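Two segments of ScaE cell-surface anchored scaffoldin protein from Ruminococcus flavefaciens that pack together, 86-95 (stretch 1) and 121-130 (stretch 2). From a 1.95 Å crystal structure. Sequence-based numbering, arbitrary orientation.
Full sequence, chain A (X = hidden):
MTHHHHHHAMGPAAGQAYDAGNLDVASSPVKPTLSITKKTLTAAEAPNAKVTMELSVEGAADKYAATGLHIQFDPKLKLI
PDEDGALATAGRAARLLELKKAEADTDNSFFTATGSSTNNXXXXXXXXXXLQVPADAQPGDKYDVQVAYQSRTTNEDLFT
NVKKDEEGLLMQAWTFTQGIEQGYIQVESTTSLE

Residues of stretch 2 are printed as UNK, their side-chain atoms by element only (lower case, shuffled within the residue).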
# COMPACT_ATOMS: atom_id res chain seq x y z
N ALA A 86 16.95 2.27 4.71
CA ALA A 86 15.81 1.95 3.82
C ALA A 86 14.47 2.25 4.48
O ALA A 86 14.23 1.87 5.66
CB ALA A 86 15.87 0.49 3.38
N LEU A 87 13.57 2.89 3.73
CA LEU A 87 12.25 3.27 4.28
C LEU A 87 11.28 2.11 4.24
O LEU A 87 10.35 2.05 5.04
CB LEU A 87 11.65 4.41 3.47
CG LEU A 87 12.45 5.71 3.47
CD1 LEU A 87 11.62 6.72 2.75
CD2 LEU A 87 12.77 6.17 4.88
N ALA A 88 11.49 1.21 3.29
CA ALA A 88 10.70 -0.02 3.19
C ALA A 88 11.58 -1.04 2.47
O ALA A 88 12.54 -0.66 1.81
CB ALA A 88 9.43 0.23 2.41
N THR A 89 11.22 -2.31 2.60
CA THR A 89 11.93 -3.43 1.97
C THR A 89 10.96 -4.25 1.12
O THR A 89 9.88 -4.66 1.60
CB THR A 89 12.47 -4.31 3.09
OG1 THR A 89 13.50 -3.58 3.76
CG2 THR A 89 13.05 -5.65 2.53
N ALA A 90 11.32 -4.51 -0.14
CA ALA A 90 10.45 -5.31 -1.01
C ALA A 90 10.27 -6.73 -0.49
O ALA A 90 11.22 -7.35 0.02
CB ALA A 90 11.01 -5.34 -2.46
N GLY A 91 9.06 -7.26 -0.61
CA GLY A 91 8.77 -8.63 -0.13
C GLY A 91 8.69 -9.62 -1.28
O GLY A 91 9.03 -9.32 -2.45
N ARG A 92 8.20 -10.81 -0.95
CA ARG A 92 8.09 -11.91 -1.92
C ARG A 92 7.26 -11.62 -3.15
O ARG A 92 7.56 -12.14 -4.20
CB ARG A 92 7.54 -13.18 -1.26
CG ARG A 92 8.60 -13.90 -0.45
CD ARG A 92 8.35 -15.41 -0.43
NE ARG A 92 9.26 -16.08 -1.34
CZ ARG A 92 8.90 -16.88 -2.34
NH1 ARG A 92 7.63 -17.17 -2.56
NH2 ARG A 92 9.84 -17.40 -3.09
N ALA A 93 6.20 -10.82 -3.03
CA ALA A 93 5.42 -10.46 -4.22
C ALA A 93 6.27 -9.77 -5.30
O ALA A 93 5.95 -9.85 -6.48
CB ALA A 93 4.22 -9.57 -3.83
N ALA A 94 7.30 -9.03 -4.89
CA ALA A 94 8.15 -8.29 -5.83
C ALA A 94 9.46 -9.01 -6.21
O ALA A 94 10.34 -8.41 -6.81
CB ALA A 94 8.44 -6.87 -5.27
N ARG A 95 9.58 -10.29 -5.85
CA ARG A 95 10.89 -10.99 -5.90
C ARG A 95 11.45 -11.09 -7.31
O ARG A 95 12.66 -11.10 -7.48
CB ARG A 95 10.83 -12.39 -5.26
CG ARG A 95 9.87 -13.35 -5.98
CD ARG A 95 9.79 -14.67 -5.23
NE ARG A 95 8.96 -15.68 -5.90
CZ ARG A 95 7.64 -15.77 -5.79
NH1 ARG A 95 6.94 -14.88 -5.06
NH2 ARG A 95 7.00 -16.75 -6.40
N UNK A 121 5.29 -9.74 -11.65
CA UNK A 121 4.81 -9.53 -10.29
C UNK A 121 4.01 -10.74 -9.77
O UNK A 121 3.38 -11.45 -10.56
N UNK A 122 4.04 -10.95 -8.46
CA UNK A 122 3.34 -12.06 -7.81
C UNK A 122 2.40 -11.54 -6.71
O UNK A 122 2.39 -10.35 -6.39
c UNK A 122 5.60 -15.57 -9.88
n UNK A 122 4.83 -16.44 -10.83
c UNK A 122 4.62 -14.64 -9.12
c UNK A 122 4.37 -13.02 -7.18
c UNK A 122 5.36 -13.67 -8.18
N UNK A 123 1.59 -12.44 -6.15
CA UNK A 123 0.80 -12.12 -5.00
C UNK A 123 1.68 -12.26 -3.75
O UNK A 123 2.76 -12.84 -3.82
o UNK A 123 -1.43 -11.73 -6.58
c UNK A 123 -0.36 -13.11 -4.92
c UNK A 123 -1.47 -12.78 -5.89
o UNK A 123 -2.41 -13.61 -5.96
N UNK A 124 1.20 -11.73 -2.63
CA UNK A 124 1.95 -11.80 -1.39
C UNK A 124 2.39 -10.41 -0.94
O UNK A 124 1.85 -9.39 -1.39
N UNK A 125 3.38 -10.36 -0.06
CA UNK A 125 3.85 -9.06 0.48
C UNK A 125 4.71 -8.31 -0.57
O UNK A 125 5.76 -8.80 -1.01
c UNK A 125 4.70 -9.25 1.77
c UNK A 125 5.30 -7.90 2.23
c UNK A 125 3.86 -9.81 2.89
N UNK A 126 4.26 -7.11 -0.95
CA UNK A 126 5.00 -6.29 -1.87
C UNK A 126 6.05 -5.45 -1.13
O UNK A 126 7.24 -5.39 -1.54
c UNK A 126 4.53 -4.75 -3.97
c UNK A 126 4.03 -5.42 -2.69
c UNK A 126 3.56 -3.61 -4.45
c UNK A 126 4.73 -5.79 -5.04
N UNK A 127 5.62 -4.80 -0.03
CA UNK A 127 6.55 -3.96 0.74
C UNK A 127 6.30 -4.17 2.21
O UNK A 127 5.15 -4.35 2.64
c UNK A 127 6.76 -2.13 -0.93
c UNK A 127 9.14 -1.25 -3.53
c UNK A 127 8.01 -1.57 -2.75
n UNK A 127 6.68 -1.63 -3.12
c UNK A 127 6.36 -2.48 0.42
c UNK A 127 8.09 -1.87 -1.38
c UNK A 127 10.36 -1.24 -2.89
c UNK A 127 5.92 -1.95 -2.02
c UNK A 127 10.47 -1.55 -1.51
c UNK A 127 9.35 -1.86 -0.75
N UNK A 128 7.39 -4.19 2.97
CA UNK A 128 7.31 -4.20 4.40
C UNK A 128 7.97 -2.91 4.94
O UNK A 128 8.94 -2.42 4.38
c UNK A 128 8.03 -5.48 4.88
o UNK A 128 8.26 -5.42 6.24
N UNK A 129 7.47 -2.38 6.05
CA UNK A 129 7.97 -1.11 6.60
C UNK A 129 7.57 -1.02 8.07
O UNK A 129 6.73 -1.80 8.54
c UNK A 129 3.85 -0.59 4.62
c UNK A 129 5.15 1.05 6.48
c UNK A 129 5.25 -0.65 4.77
c UNK A 129 3.11 0.28 5.42
c UNK A 129 5.91 0.18 5.67
c UNK A 129 7.44 0.12 5.81
c UNK A 129 3.75 1.12 6.34
N UNK A 130 8.19 -0.11 8.80
CA UNK A 130 8.00 -0.04 10.25
C UNK A 130 7.45 1.34 10.63
O UNK A 130 8.06 2.35 10.27
c UNK A 130 9.21 -0.10 12.53
c UNK A 130 9.35 -0.30 11.02
c UNK A 130 9.86 -1.72 10.73
O HOH W 1 10.46 1.17 7.62
O HOH W 2 4.29 -14.90 -3.70

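Position 121 has no side-chain atoms, so it is Gly121; it lies buried beside the carbonyl of Ala93, its own C 3.9 Å from Ala93 O. Position 122 carries four carbons in a row ending in nitrogen, which identifies Lys122. Its backbone N donates to Ala93 O (3.0 Å), and CG of Lys122 lies over one face of the Arg95 guanidinium, 3.7 Å from NH1 of Arg95. A long chain can place a methylene there while its charged end leads away to a partner elsewhere in the structure.

At position 123 two carbons, the second bearing two oxygens, define Asp123. Its CA-to-CB bond points away from stretch 1, and both carboxylate oxygens are hydrogen-bonded elsewhere in the structure; the backbone O receives a hydrogen bond from a water (2.6 Å) that also accepts one from Arg95 NH1 (3.0 Å). Position 124 again lacks a side chain. With phi at 114° and psi at -161°, a CB would jam against the preceding carbonyl oxygen, so Gly124 fits.

Position 125 has one carbon carrying two more: Val125, a beta-branched residue at home in a strand. Its carbonyl O accepts from Ala93 N at 2.9 Å. Position 126 shows four carbons forked at the second, hence Leu126. Its CA-to-CB bond points away, but the side chain's end returns, bringing CD1 3.9 Å from Ala94 CB and 4.0 Å from Ala93 CB, a buried apolar cluster.

Position 127 holds one carbon and fused five- and six-membered rings with a single nitrogen: Trp127. Ala90 CB sits over the six-membered ring, 4.2 Å from its centroid, while Ala88 CB lies 3.8 Å from CE3 of Trp127. Such a broad ring can serve both small methyls. One carbon and one oxygen at position 128 make Ser128, a small polar residue suited to the partly exposed sheet face it shares with Thr89.

Position 129 is a carbon followed by a six-carbon ring, Phe129; its CB packs 3.9 Å from Ala88 CB, and the ring leads away, its apolar character suiting a buried site. Position 130, three carbons branched at the first, is Val130, whose beta-branching suits extended strand backbone. Its side chain does not reach stretch 1, but a water links its N (2.9 Å) to Leu87 O (2.7 Å).

The contact works as a short antiparallel pairing. Thr89 N donates to Ser128 O and Ser128 N to Thr89 O, both at 2.9 Å, and Gly91 N donates to Leu126 O at 2.8 Å. Beyond Gly91, where an ideal CB would clash with Val125 O, the 3-10 turn takes over through Ala93. The methyls of Ala88 and Ala90 meet the Trp127 ring, and those of Ala93 and Ala94 meet CD1 of Leu126.

Stretch 2 121-130: GKDGVLWSFV
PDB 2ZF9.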